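Local coordinates for manganese-binding protein (Chlamydia trachomatis, PDB 6NSI), which binds iron, manganese and nickel ions, with a preference for ferrous iron, and delivers them to the membrane permease of the YtgABCD ABC transporter for import, at residues D30-P35 with E229-Q234; V15-G20 with L140-E145; R152-I157 with R176-S181; R251-P256 with T278-G283. One frame throughout, in Å; residues are numbered along the deposited sequence.

Overall arrangement
Interaction 1 lies closest to the metal: the side chain of Thr231 is about 9 Å from the bound iron, which His36, His102, His168 and Asp260 hold. It joins loops from the two lobes. Interactions 2 and 3 both use helix 129-154, near its middle and at its end, with centres about 23 Å apart. Interactions 3 and 4 touch directly, for example where Leu154 CD2 packs on Thr278 OG1 at 3.1 Å; their centres are about 15 Å apart. Interaction 4 leads back to interaction 1, since Pro256 CB packs against Asp230 N at 4.0 Å. Interaction 2 is remote from the metal site.

Interaction 1 (D30-P35 with E229-Q234)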
loop_
_atom_site.group_PDB
_atom_site.type_symbol
_atom_site.label_atom_id
_atom_site.label_comp_id
_atom_site.label_asym_id
_atom_site.label_seq_id
_atom_site.Cartn_x
_atom_site.Cartn_y
_atom_site.Cartn_z
ATOM N N ASP A 30 6.814 -10.416 -6.298
ATOM C CA ASP A 30 7.332 -9.215 -6.940
ATOM C C ASP A 30 6.804 -9.170 -8.366
ATOM O O ASP A 30 6.193 -10.131 -8.857
ATOM C CB ASP A 30 8.870 -9.160 -6.940
ATOM C CG ASP A 30 9.412 -7.757 -7.252
ATOM O OD1 ASP A 30 8.604 -6.833 -7.525
ATOM O OD2 ASP A 30 10.648 -7.573 -7.219
ATOM N N GLY A 31 7.026 -8.016 -9.016
ATOM C CA GLY A 31 6.660 -7.847 -10.411
ATOM C C GLY A 31 5.203 -7.470 -10.612
ATOM O O GLY A 31 4.566 -6.822 -9.781
ATOM N N ALA A 32 4.669 -7.929 -11.730
ATOM C CA ALA A 32 3.332 -7.552 -12.149
ATOM C C ALA A 32 2.232 -8.443 -11.570
ATOM O O ALA A 32 1.147 -8.524 -12.161
ATOM C CB ALA A 32 3.250 -7.563 -13.675
ATOM N N ILE A 33 2.466 -9.115 -10.441
ATOM C CA ILE A 33 1.508 -10.107 -9.958
ATOM C C ILE A 33 0.680 -9.534 -8.811
ATOM O O ILE A 33 1.179 -8.787 -7.961
ATOM C CB ILE A 33 2.179 -11.442 -9.551
ATOM C CG1 ILE A 33 3.042 -11.981 -10.699
ATOM C CG2 ILE A 33 1.097 -12.481 -9.165
ATOM C CD1 ILE A 33 4.501 -11.746 -10.609
ATOM N N ASP A 34 -0.607 -9.878 -8.817
ATOM C CA ASP A 34 -1.568 -9.537 -7.777
ATOM C C ASP A 34 -1.218 -10.247 -6.476
ATOM O O ASP A 34 -1.371 -11.475 -6.395
ATOM C CB ASP A 34 -2.975 -9.918 -8.226
ATOM C CG ASP A 34 -3.981 -9.858 -7.096
ATOM O OD1 ASP A 34 -3.855 -8.933 -6.268
ATOM O OD2 ASP A 34 -4.900 -10.715 -7.046
ATOM N N PRO A 35 -0.785 -9.533 -5.437
ATOM C CA PRO A 35 -0.455 -10.208 -4.174
ATOM C C PRO A 35 -1.670 -10.786 -3.485
ATOM O O PRO A 35 -1.539 -11.790 -2.775
ATOM C CB PRO A 35 0.184 -9.091 -3.336
ATOM C CG PRO A 35 -0.501 -7.827 -3.852
ATOM C CD PRO A 35 -0.727 -8.064 -5.327
ATOM N N GLU A 229 -3.785 1.810 -12.523
ATOM C CA GLU A 229 -2.775 1.182 -11.682
ATOM C C GLU A 229 -2.004 0.148 -12.483
ATOM O O GLU A 229 -2.579 -0.598 -13.284
ATOM C CB GLU A 229 -3.377 0.498 -10.440
ATOM C CG GLU A 229 -4.194 1.434 -9.559
ATOM C CD GLU A 229 -5.195 0.687 -8.691
ATOM O OE1 GLU A 229 -4.945 -0.505 -8.383
ATOM O OE2 GLU A 229 -6.223 1.297 -8.311
ATOM N N ASP A 230 -0.716 0.085 -12.188
ATOM C CA ASP A 230 0.196 -0.893 -12.816
ATOM C C ASP A 230 -0.341 -2.266 -12.451
ATOM O O ASP A 230 -0.812 -2.425 -11.348
ATOM C CB ASP A 230 1.597 -0.779 -12.232
ATOM C CG ASP A 230 2.638 -1.565 -13.000
ATOM O OD1 ASP A 230 2.899 -1.209 -14.114
ATOM O OD2 ASP A 230 3.140 -2.518 -12.468
ATOM N N THR A 231 -0.429 -3.159 -13.430
ATOM C CA THR A 231 -0.848 -4.589 -13.335
ATOM C C THR A 231 -2.348 -4.813 -13.099
ATOM O O THR A 231 -2.739 -5.950 -13.178
ATOM C CB THR A 231 -0.136 -5.409 -12.250
ATOM O OG1 THR A 231 -0.777 -5.098 -11.021
ATOM C CG2 THR A 231 1.350 -5.169 -12.132
ATOM N N LEU A 232 -3.156 -3.783 -12.860
ATOM C CA LEU A 232 -4.607 -3.984 -12.655
ATOM C C LEU A 232 -5.220 -3.873 -14.050
ATOM O O LEU A 232 -4.838 -2.980 -14.775
ATOM C CB LEU A 232 -5.211 -2.954 -11.701
ATOM C CG LEU A 232 -6.622 -3.282 -11.219
ATOM C CD1 LEU A 232 -6.589 -4.159 -9.985
ATOM C CD2 LEU A 232 -7.432 -2.033 -10.943
ATOM N N ASN A 233 -6.193 -4.724 -14.354
ATOM C CA ASN A 233 -6.886 -4.681 -15.664
ATOM C C ASN A 233 -7.505 -3.291 -15.793
ATOM O O ASN A 233 -8.146 -2.868 -14.890
ATOM C CB ASN A 233 -7.947 -5.767 -15.750
ATOM C CG ASN A 233 -8.520 -5.945 -17.136
ATOM O OD1 ASN A 233 -8.759 -4.982 -17.844
ATOM N ND2 ASN A 233 -8.712 -7.184 -17.532
ATOM N N GLN A 234 -7.358 -2.666 -16.943
ATOM C CA GLN A 234 -7.791 -1.290 -17.154
ATOM C C GLN A 234 -9.175 -1.157 -17.778
ATOM O O GLN A 234 -9.633 -0.021 -17.985
ATOM C CB GLN A 234 -6.775 -0.561 -18.023
ATOM C CG GLN A 234 -5.390 -0.520 -17.383
ATOM C CD GLN A 234 -4.301 -0.078 -18.338
ATOM O OE1 GLN A 234 -4.536 0.705 -19.264
ATOM N NE2 GLN A 234 -3.099 -0.600 -18.129
HETATM O O HOH W 1 0.507 -6.041 -8.465
#
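Thr231 faces Ala32 with its methyl CG2 anti to its own carbonyl carbon and OG1 set between the backbone N and that carbon (chi1 80°). This rotation sends CG2 toward Ala32 and leaves OG1 for polar partners. Thr231 CB lies 3.4 Å from Ala32 O. The methyl faces Ala32, but how close it comes is doubtful.

No direct hydrogen bond joins the segments. One water does so instead. It donates to Ile33 O at 2.9 Å and to Thr231 OG1 at 3.0 Å. The hydroxyl gives its own proton to Asp230 O, with OG1 2.7 Å from that oxygen. This bond comes well to the side of the carbonyl, at a C=O...donor angle of 104°. OG1 is thus both acceptor and donor, which would restrain its rotation.

Residues 229-232 form a type II beta turn, closed by Leu232 N to Glu229 O at 3.3 Å. Thr231 takes its third position, where positive phi is usual. Asn261 ND2 bonds to both Gly31 O and Asp230 OD2, so it adds a second link between the loops. Glu229 OE1 accepts from His168 ND1 and places that iron ligand from the second shell.

The loops come from opposite lobes of the solute-binding protein, at the mouth of the metal cleft. The polar link between them runs through one water and Asn261 rather than a direct bond, as expected at an exposed seam between two lobes.

Interaction 2 (V15-G20 with L140-E145); sequences VSRITG and LSEMEE
The helical backbones of Arg17 and Glu142 stay well apart, with Arg17 CA 11.3 Å from Glu142 CA, so only long side chains can span the gap. Both set out toward each other, and their side chains cross at about a right angle. Arg17 bends twice on the way, at chi2 (-80°) and chi3 (-95°), whereas Glu142 is extended beyond CG. The result is a salt bridge. Arg17 NH2 stands 2.8 Å from Glu142 OE1 and 2.9 Å from Glu142 OE2, in front of the fork of the carboxylate. Glu142 CD lies at the guanidinium edge, in its plane. The two flat groups are 38° apart, so this is not the coplanar, two-nitrogen pairing that arginine can make with a carboxylate. Gln138 NE2, one turn earlier on the same helix, also bonds to Glu142 OE1 and helps to hold the acid in place.

The salt bridge joins helix 9-19 to the long helix 129-154 at the surface. Nearby, helix 9-19 packs on helix 129-154 through Ile18 and Thr19 against Phe132, and Ile18 O takes a bond from Asn135 ND2. Helix 107-124 covers another part of helix 9-19, with Met117 on Val15 and Ala118 on Ile18, and strand 24-27 touches Val15 and Ser16 through Asn25.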
loop_
_atom_site.group_PDB
_atom_site.type_symbol
_atom_site.label_atom_id
_atom_site.label_comp_id
_atom_site.label_asym_id
_atom_site.label_seq_id
_atom_site.Cartn_x
_atom_site.Cartn_y
_atom_site.Cartn_z
ATOM N N VAL A 15 12.887 -4.044 5.212
ATOM C CA VAL A 15 13.704 -5.018 5.944
ATOM C C VAL A 15 15.159 -4.922 5.504
ATOM O O VAL A 15 16.077 -4.879 6.331
ATOM C CB VAL A 15 13.154 -6.446 5.749
ATOM C CG1 VAL A 15 14.094 -7.463 6.389
ATOM C CG2 VAL A 15 11.771 -6.588 6.360
ATOM N N SER A 16 15.389 -4.874 4.186
ATOM C CA SER A 16 16.751 -4.865 3.661
ATOM C C SER A 16 17.520 -3.630 4.103
ATOM O O SER A 16 18.751 -3.683 4.239
ATOM C CB SER A 16 16.726 -4.952 2.134
ATOM O OG SER A 16 16.044 -6.123 1.712
ATOM N N ARG A 17 16.817 -2.513 4.328
ATOM C CA ARG A 17 17.473 -1.296 4.799
ATOM C C ARG A 17 17.893 -1.423 6.258
ATOM O O ARG A 17 18.929 -0.879 6.650
ATOM C CB ARG A 17 16.551 -0.081 4.617
ATOM C CG ARG A 17 16.619 0.600 3.239
ATOM C CD ARG A 17 17.839 1.521 3.122
ATOM N NE ARG A 17 17.562 2.930 3.426
ATOM C CZ ARG A 17 18.002 3.573 4.511
ATOM N NH1 ARG A 17 18.730 2.935 5.425
ATOM N NH2 ARG A 17 17.707 4.858 4.692
ATOM N N ILE A 18 17.104 -2.124 7.072
ATOM C CA ILE A 18 17.496 -2.340 8.461
ATOM C C ILE A 18 18.696 -3.271 8.543
ATOM O O ILE A 18 19.619 -3.034 9.325
ATOM C CB ILE A 18 16.317 -2.887 9.281
ATOM C CG1 ILE A 18 15.209 -1.846 9.387
ATOM C CG2 ILE A 18 16.792 -3.322 10.673
ATOM C CD1 ILE A 18 13.909 -2.425 9.893
ATOM N N THR A 19 18.707 -4.344 7.745
ATOM C CA THR A 19 19.749 -5.360 7.887
ATOM C C THR A 19 21.010 -5.056 7.093
ATOM O O THR A 19 22.098 -5.477 7.505
ATOM C CB THR A 19 19.240 -6.749 7.471
ATOM O OG1 THR A 19 18.841 -6.748 6.091
ATOM C CG2 THR A 19 18.084 -7.202 8.350
ATOM N N GLY A 20 20.894 -4.340 5.977
ATOM C CA GLY A 20 22.023 -4.188 5.077
ATOM C C GLY A 20 22.675 -5.514 4.727
ATOM O O GLY A 20 22.007 -6.519 4.467
ATOM N N LEU A 140 13.868 5.196 9.410
ATOM C CA LEU A 140 12.692 5.731 10.088
ATOM C C LEU A 140 12.644 7.255 10.028
ATOM O O LEU A 140 11.567 7.839 9.851
ATOM C CB LEU A 140 12.657 5.261 11.538
ATOM C CG LEU A 140 12.186 3.823 11.760
ATOM C CD1 LEU A 140 12.494 3.382 13.209
ATOM C CD2 LEU A 140 10.709 3.716 11.438
ATOM N N SER A 141 13.790 7.923 10.186
ATOM C CA SER A 141 13.778 9.383 10.096
ATOM C C SER A 141 13.648 9.849 8.651
ATOM O O SER A 141 13.106 10.935 8.388
ATOM C CB SER A 141 15.040 9.963 10.727
ATOM O OG SER A 141 16.163 9.609 9.952
ATOM N N GLU A 142 14.142 9.053 7.703
ATOM C CA GLU A 142 13.916 9.371 6.301
ATOM C C GLU A 142 12.436 9.243 5.945
ATOM O O GLU A 142 11.899 10.064 5.190
ATOM C CB GLU A 142 14.781 8.469 5.424
ATOM C CG GLU A 142 16.246 8.891 5.352
ATOM C CD GLU A 142 17.114 7.886 4.610
ATOM O OE1 GLU A 142 18.241 7.602 5.069
ATOM O OE2 GLU A 142 16.671 7.363 3.568
ATOM N N MET A 143 11.754 8.239 6.514
ATOM C CA MET A 143 10.330 8.040 6.249
ATOM C C MET A 143 9.480 9.123 6.902
ATOM O O MET A 143 8.447 9.517 6.345
ATOM C CB MET A 143 9.883 6.652 6.731
ATOM C CG MET A 143 10.471 5.490 5.953
ATOM S SD MET A 143 10.131 3.871 6.698
ATOM C CE MET A 143 8.392 3.670 6.282
ATOM N N GLU A 144 9.884 9.615 8.076
ATOM C CA GLU A 144 9.174 10.746 8.660
ATOM C C GLU A 144 9.307 11.975 7.777
ATOM O O GLU A 144 8.335 12.712 7.574
ATOM C CB GLU A 144 9.676 11.013 10.079
ATOM C CG GLU A 144 9.169 9.955 11.051
ATOM C CD GLU A 144 9.819 10.008 12.423
ATOM O OE1 GLU A 144 10.842 10.717 12.583
ATOM O OE2 GLU A 144 9.308 9.321 13.340
ATOM N N GLU A 145 10.490 12.194 7.202
ATOM C CA GLU A 145 10.642 13.324 6.296
ATOM C C GLU A 145 9.826 13.116 5.025
ATOM O O GLU A 145 9.180 14.052 4.528
ATOM C CB GLU A 145 12.116 13.536 5.965
ATOM C CG GLU A 145 12.370 14.804 5.184
ATOM C CD GLU A 145 13.836 15.020 4.931
ATOM O OE1 GLU A 145 14.645 14.310 5.571
ATOM O OE2 GLU A 145 14.179 15.884 4.093
#

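Interaction 3 (R152-I157 with R176-S181)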
loop_
_atom_site.group_PDB
_atom_site.type_symbol
_atom_site.label_atom_id
_atom_site.label_comp_id
_atom_site.label_asym_id
_atom_site.label_seq_id
_atom_site.Cartn_x
_atom_site.Cartn_y
_atom_site.Cartn_z
ATOM N N ARG A 152 2.679 17.835 2.798
ATOM C CA ARG A 152 2.802 19.201 2.306
ATOM C C ARG A 152 2.475 19.287 0.820
ATOM O O ARG A 152 1.743 20.192 0.392
ATOM C CB ARG A 152 4.210 19.739 2.589
ATOM C CG ARG A 152 4.428 20.200 4.039
ATOM C CD ARG A 152 5.903 20.096 4.473
ATOM N NE ARG A 152 6.804 20.037 3.315
ATOM C CZ ARG A 152 7.945 19.341 3.260
ATOM N NH1 ARG A 152 8.357 18.620 4.300
ATOM N NH2 ARG A 152 8.677 19.360 2.145
ATOM N N SER A 153 3.003 18.358 0.016
ATOM C CA SER A 153 2.720 18.371 -1.419
ATOM C C SER A 153 1.240 18.133 -1.687
ATOM O O SER A 153 0.604 18.864 -2.458
ATOM C CB SER A 153 3.560 17.317 -2.141
ATOM O OG SER A 153 4.948 17.559 -1.982
ATOM N N LEU A 154 0.675 17.112 -1.053
ATOM C CA LEU A 154 -0.721 16.791 -1.302
ATOM C C LEU A 154 -1.645 17.874 -0.775
ATOM O O LEU A 154 -2.764 18.016 -1.275
ATOM C CB LEU A 154 -1.037 15.421 -0.705
ATOM C CG LEU A 154 -0.301 14.282 -1.453
ATOM C CD1 LEU A 154 -0.246 12.964 -0.662
ATOM C CD2 LEU A 154 -0.927 14.048 -2.807
ATOM N N SER A 155 -1.176 18.682 0.180
ATOM C CA SER A 155 -1.974 19.791 0.687
ATOM C C SER A 155 -2.143 20.914 -0.323
ATOM O O SER A 155 -3.006 21.774 -0.122
ATOM C CB SER A 155 -1.342 20.349 1.956
ATOM O OG SER A 155 -1.762 19.563 3.049
ATOM N N THR A 156 -1.347 20.930 -1.393
ATOM C CA THR A 156 -1.472 21.965 -2.415
ATOM C C THR A 156 -2.568 21.651 -3.435
ATOM O O THR A 156 -2.939 22.525 -4.229
ATOM C CB THR A 156 -0.120 22.164 -3.134
ATOM O OG1 THR A 156 0.170 21.022 -3.947
ATOM C CG2 THR A 156 1.036 22.362 -2.123
ATOM N N ILE A 157 -3.076 20.424 -3.449
ATOM C CA ILE A 157 -4.224 20.077 -4.281
ATOM C C ILE A 157 -5.403 20.941 -3.860
ATOM O O ILE A 157 -5.809 20.874 -2.692
ATOM C CB ILE A 157 -4.579 18.588 -4.141
ATOM C CG1 ILE A 157 -3.422 17.725 -4.628
ATOM C CG2 ILE A 157 -5.927 18.277 -4.870
ATOM C CD1 ILE A 157 -3.637 16.238 -4.351
ATOM N N ARG A 176 -7.453 9.061 3.571
ATOM C CA ARG A 176 -7.807 9.490 4.922
ATOM C C ARG A 176 -6.703 10.355 5.538
ATOM O O ARG A 176 -6.989 11.369 6.190
ATOM C CB ARG A 176 -8.090 8.249 5.784
ATOM C CG ARG A 176 -8.773 8.530 7.143
ATOM C CD ARG A 176 -8.893 7.248 8.006
ATOM N NE ARG A 176 -7.585 6.653 8.303
ATOM C CZ ARG A 176 -7.380 5.585 9.089
ATOM N NH1 ARG A 176 -8.409 4.962 9.670
ATOM N NH2 ARG A 176 -6.138 5.134 9.303
ATOM N N ARG A 177 -5.434 9.982 5.331
ATOM C CA ARG A 177 -4.332 10.752 5.899
ATOM C C ARG A 177 -4.089 12.057 5.147
ATOM O O ARG A 177 -4.016 13.124 5.763
ATOM C CB ARG A 177 -3.035 9.933 5.921
ATOM C CG ARG A 177 -1.848 10.798 6.448
ATOM C CD ARG A 177 -0.729 9.980 7.044
ATOM N NE ARG A 177 0.294 10.777 7.733
ATOM C CZ ARG A 177 0.261 11.085 9.035
ATOM N NH1 ARG A 177 -0.758 10.691 9.797
ATOM N NH2 ARG A 177 1.248 11.789 9.592
ATOM N N TYR A 178 -3.933 11.990 3.820
ATOM C CA TYR A 178 -3.338 13.088 3.060
ATOM C C TYR A 178 -4.336 13.955 2.320
ATOM O O TYR A 178 -3.978 15.066 1.917
ATOM C CB TYR A 178 -2.356 12.559 2.007
ATOM C CG TYR A 178 -1.190 11.808 2.586
ATOM C CD1 TYR A 178 -0.281 12.440 3.434
ATOM C CD2 TYR A 178 -1.006 10.460 2.293
ATOM C CE1 TYR A 178 0.789 11.744 3.974
ATOM C CE2 TYR A 178 0.054 9.758 2.814
ATOM C CZ TYR A 178 0.958 10.401 3.651
ATOM O OH TYR A 178 2.015 9.676 4.173
ATOM N N LEU A 179 -5.537 13.457 2.062
ATOM C CA LEU A 179 -6.496 14.170 1.235
ATOM C C LEU A 179 -7.656 14.727 2.043
ATOM O O LEU A 179 -8.511 15.430 1.481
ATOM C CB LEU A 179 -7.025 13.245 0.119
ATOM C CG LEU A 179 -6.006 12.829 -0.954
ATOM C CD1 LEU A 179 -6.666 11.985 -2.052
ATOM C CD2 LEU A 179 -5.283 14.023 -1.558
ATOM N N SER A 180 -7.704 14.443 3.341
ATOM C CA SER A 180 -8.870 14.724 4.159
ATOM C C SER A 180 -8.493 15.585 5.352
ATOM O O SER A 180 -7.359 15.547 5.831
ATOM C CB SER A 180 -9.511 13.434 4.650
ATOM O OG SER A 180 -9.587 12.500 3.567
ATOM N N SER A 181 -9.477 16.325 5.841
ATOM C CA SER A 181 -9.338 17.199 6.995
ATOM C C SER A 181 -9.543 16.425 8.292
ATOM O O SER A 181 -10.107 15.324 8.309
ATOM C CB SER A 181 -10.355 18.329 6.929
ATOM O OG SER A 181 -11.643 17.820 7.248
HETATM O O HOH W 2 -4.843 17.425 0.660
#
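A single water donates to two carbonyls across the contact, Leu154 O at 2.9 Å and Tyr178 O at 2.8 Å. It bridges the last part of helix 129-154 and the end of helix 172-178. Beside it the side chains meet without polar atoms. Leu154 CD1 presses against Tyr178 CB at 3.4 Å and lies 3.6 Å from Tyr178 CG, at the root of the ring. In Leu154, CG lies anti to the carbonyl carbon (chi1 -68°), and chi2 near 163° turns CD1 to the tyrosine. The aromatic ring leads away from this methyl. Arg177 CG covers the centre of one ring face of Tyr178, 3.7 Å above the plane. The phenol OH is hydrogen-bonded to Asp147 OD1 and to Met107 N, and Asp147 also makes a salt bridge with Arg177, so one acid holds both neighbours.

Helix 129-154, the long helix of this solute-binding protein, runs out here into a type I beta turn from Leu154 to Ile157. Ser153 O accepts from Thr156 N and from Thr156 OG1. The second bond is the shorter, with OG1 2.7 Å from Ser153 O and in the carbonyl plane. The turn brings Ile157 back toward the other segment, where its CD1 reaches Leu179 CD2 at 3.9 Å. Helix 266-280 packs here, with Val274 and Thr278 against Leu154 and Phe270 against Tyr178.

Interaction 4 (R251-P256 with T278-G283); sequences RLAKSP and TEELGG
Glu280 uses both carboxylate oxygens to hold the segment 251-256. OE1 of Glu280 accepts from the backbone N of Lys254 at 2.7 Å, and the bond is almost straight (176°). The N-H arrives on the anti side and somewhat out of the carboxylate plane. OE2 of Glu280 makes a salt bridge with Arg251 NH2 at 2.9 Å. It lies at the edge of the guanidinium and close to its plane, and the nitrogen meets it nearly along the C-O axis. The guanidinium and carboxylate planes are still 39° apart. A weak bond, 3.4 Å long, runs from the same Arg251 NH2 to Glu280 O. This carbonyl is near the C-terminal end of helix 266-280, where the helix dipole would favour a cation.

A bend at chi2 (-83°) turns the Glu280 carboxylate so that it can serve both donors. Arg251 is straight from CG to NE and spans the gap from the strand. Between the two polar ends, Ala253 CB packs on Glu280 CG at 4.0 Å, and Lys254 CB lies 3.5 Å from Glu280 OE1.

The helix closes in a Schellman motif. Gly283 N bonds to Thr278 O at 2.8 Å and Gly282 N to Glu279 O, with Gly282 at positive phi.

Strand 251-252 runs parallel to strand 225-226. Val225 of that strand touches Arg251, Ala253 and Leu281, so it packs on both segments. Thr278 also meets Ser153 of helix 129-154.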
loop_
_atom_site.group_PDB
_atom_site.type_symbol
_atom_site.label_atom_id
_atom_site.label_comp_id
_atom_site.label_asym_id
_atom_site.label_seq_id
_atom_site.Cartn_x
_atom_site.Cartn_y
_atom_site.Cartn_z
ATOM N N ARG A 251 -10.181 12.398 -18.273
ATOM C CA ARG A 251 -9.014 11.797 -18.894
ATOM C C ARG A 251 -8.398 10.796 -17.930
ATOM O O ARG A 251 -8.708 10.778 -16.735
ATOM C CB ARG A 251 -7.985 12.859 -19.267
ATOM C CG ARG A 251 -7.477 13.598 -18.036
ATOM C CD ARG A 251 -6.728 14.867 -18.376
ATOM N NE ARG A 251 -5.822 15.209 -17.285
ATOM C CZ ARG A 251 -6.108 16.063 -16.306
ATOM N NH1 ARG A 251 -7.289 16.696 -16.274
ATOM N NH2 ARG A 251 -5.206 16.286 -15.355
ATOM N N LEU A 252 -7.514 9.960 -18.467
ATOM C CA LEU A 252 -6.673 9.074 -17.672
ATOM C C LEU A 252 -5.416 9.825 -17.258
ATOM O O LEU A 252 -4.876 10.617 -18.035
ATOM C CB LEU A 252 -6.284 7.821 -18.467
ATOM C CG LEU A 252 -7.342 6.960 -19.168
ATOM C CD1 LEU A 252 -6.668 6.024 -20.176
ATOM C CD2 LEU A 252 -8.173 6.151 -18.160
ATOM N N ALA A 253 -4.948 9.572 -16.037
ATOM C CA ALA A 253 -3.699 10.180 -15.605
ATOM C C ALA A 253 -2.565 9.720 -16.510
ATOM O O ALA A 253 -2.620 8.641 -17.106
ATOM C CB ALA A 253 -3.404 9.828 -14.147
ATOM N N LYS A 254 -1.537 10.563 -16.630
ATOM C CA LYS A 254 -0.436 10.251 -17.536
ATOM C C LYS A 254 0.297 8.989 -17.093
ATOM O O LYS A 254 0.407 8.020 -17.852
ATOM C CB LYS A 254 0.524 11.437 -17.622
ATOM C CG LYS A 254 0.176 12.467 -18.692
ATOM C CD LYS A 254 0.433 11.927 -20.107
ATOM C CE LYS A 254 -0.711 12.284 -21.048
ATOM N NZ LYS A 254 -0.989 11.193 -22.016
ATOM N N SER A 255 0.794 8.973 -15.834
ATOM C CA SER A 255 1.533 7.822 -15.326
ATOM C C SER A 255 0.648 6.952 -14.445
ATOM O O SER A 255 -0.218 7.466 -13.733
ATOM C CB SER A 255 2.748 8.257 -14.496
ATOM O OG SER A 255 3.405 9.368 -15.074
ATOM N N PRO A 256 0.878 5.638 -14.448
ATOM C CA PRO A 256 0.078 4.751 -13.597
ATOM C C PRO A 256 0.506 4.875 -12.145
ATOM O O PRO A 256 1.642 5.250 -11.836
ATOM C CB PRO A 256 0.374 3.350 -14.156
ATOM C CG PRO A 256 1.742 3.460 -14.759
ATOM C CD PRO A 256 1.897 4.904 -15.230
ATOM N N THR A 278 -0.503 14.523 -6.926
ATOM C CA THR A 278 -0.455 15.972 -6.708
ATOM C C THR A 278 -0.557 16.733 -8.027
ATOM O O THR A 278 -1.361 17.666 -8.160
ATOM C CB THR A 278 0.832 16.360 -5.962
ATOM O OG1 THR A 278 0.906 15.647 -4.724
ATOM C CG2 THR A 278 0.863 17.865 -5.646
ATOM N N GLU A 279 0.235 16.334 -9.029
ATOM C CA GLU A 279 0.248 17.089 -10.281
ATOM C C GLU A 279 -1.081 16.977 -11.017
ATOM O O GLU A 279 -1.595 17.974 -11.545
ATOM C CB GLU A 279 1.388 16.605 -11.183
ATOM C CG GLU A 279 2.735 17.231 -10.871
ATOM C CD GLU A 279 3.859 16.647 -11.714
ATOM O OE1 GLU A 279 3.573 15.818 -12.614
ATOM O OE2 GLU A 279 5.028 17.014 -11.465
ATOM N N GLU A 280 -1.654 15.772 -11.071
ATOM C CA GLU A 280 -2.856 15.588 -11.883
ATOM C C GLU A 280 -4.078 16.229 -11.244
ATOM O O GLU A 280 -4.984 16.665 -11.968
ATOM C CB GLU A 280 -3.109 14.102 -12.133
ATOM C CG GLU A 280 -2.019 13.431 -12.979
ATOM C CD GLU A 280 -2.207 13.624 -14.478
ATOM O OE1 GLU A 280 -1.599 12.853 -15.254
ATOM O OE2 GLU A 280 -2.963 14.547 -14.882
ATOM N N LEU A 281 -4.133 16.295 -9.909
ATOM C CA LEU A 281 -5.239 16.947 -9.202
ATOM C C LEU A 281 -5.025 18.454 -8.995
ATOM O O LEU A 281 -5.845 19.112 -8.338
ATOM C CB LEU A 281 -5.493 16.250 -7.862
ATOM C CG LEU A 281 -5.998 14.801 -8.088
ATOM C CD1 LEU A 281 -6.353 14.150 -6.775
ATOM C CD2 LEU A 281 -7.191 14.797 -8.996
ATOM N N GLY A 282 -3.965 19.020 -9.555
ATOM C CA GLY A 282 -3.835 20.460 -9.636
ATOM C C GLY A 282 -2.940 21.097 -8.600
ATOM O O GLY A 282 -2.904 22.335 -8.522
ATOM N N GLY A 283 -2.220 20.300 -7.802
ATOM C CA GLY A 283 -1.292 20.823 -6.824
ATOM C C GLY A 283 0.087 21.071 -7.404
ATOM O O GLY A 283 0.322 20.982 -8.613
#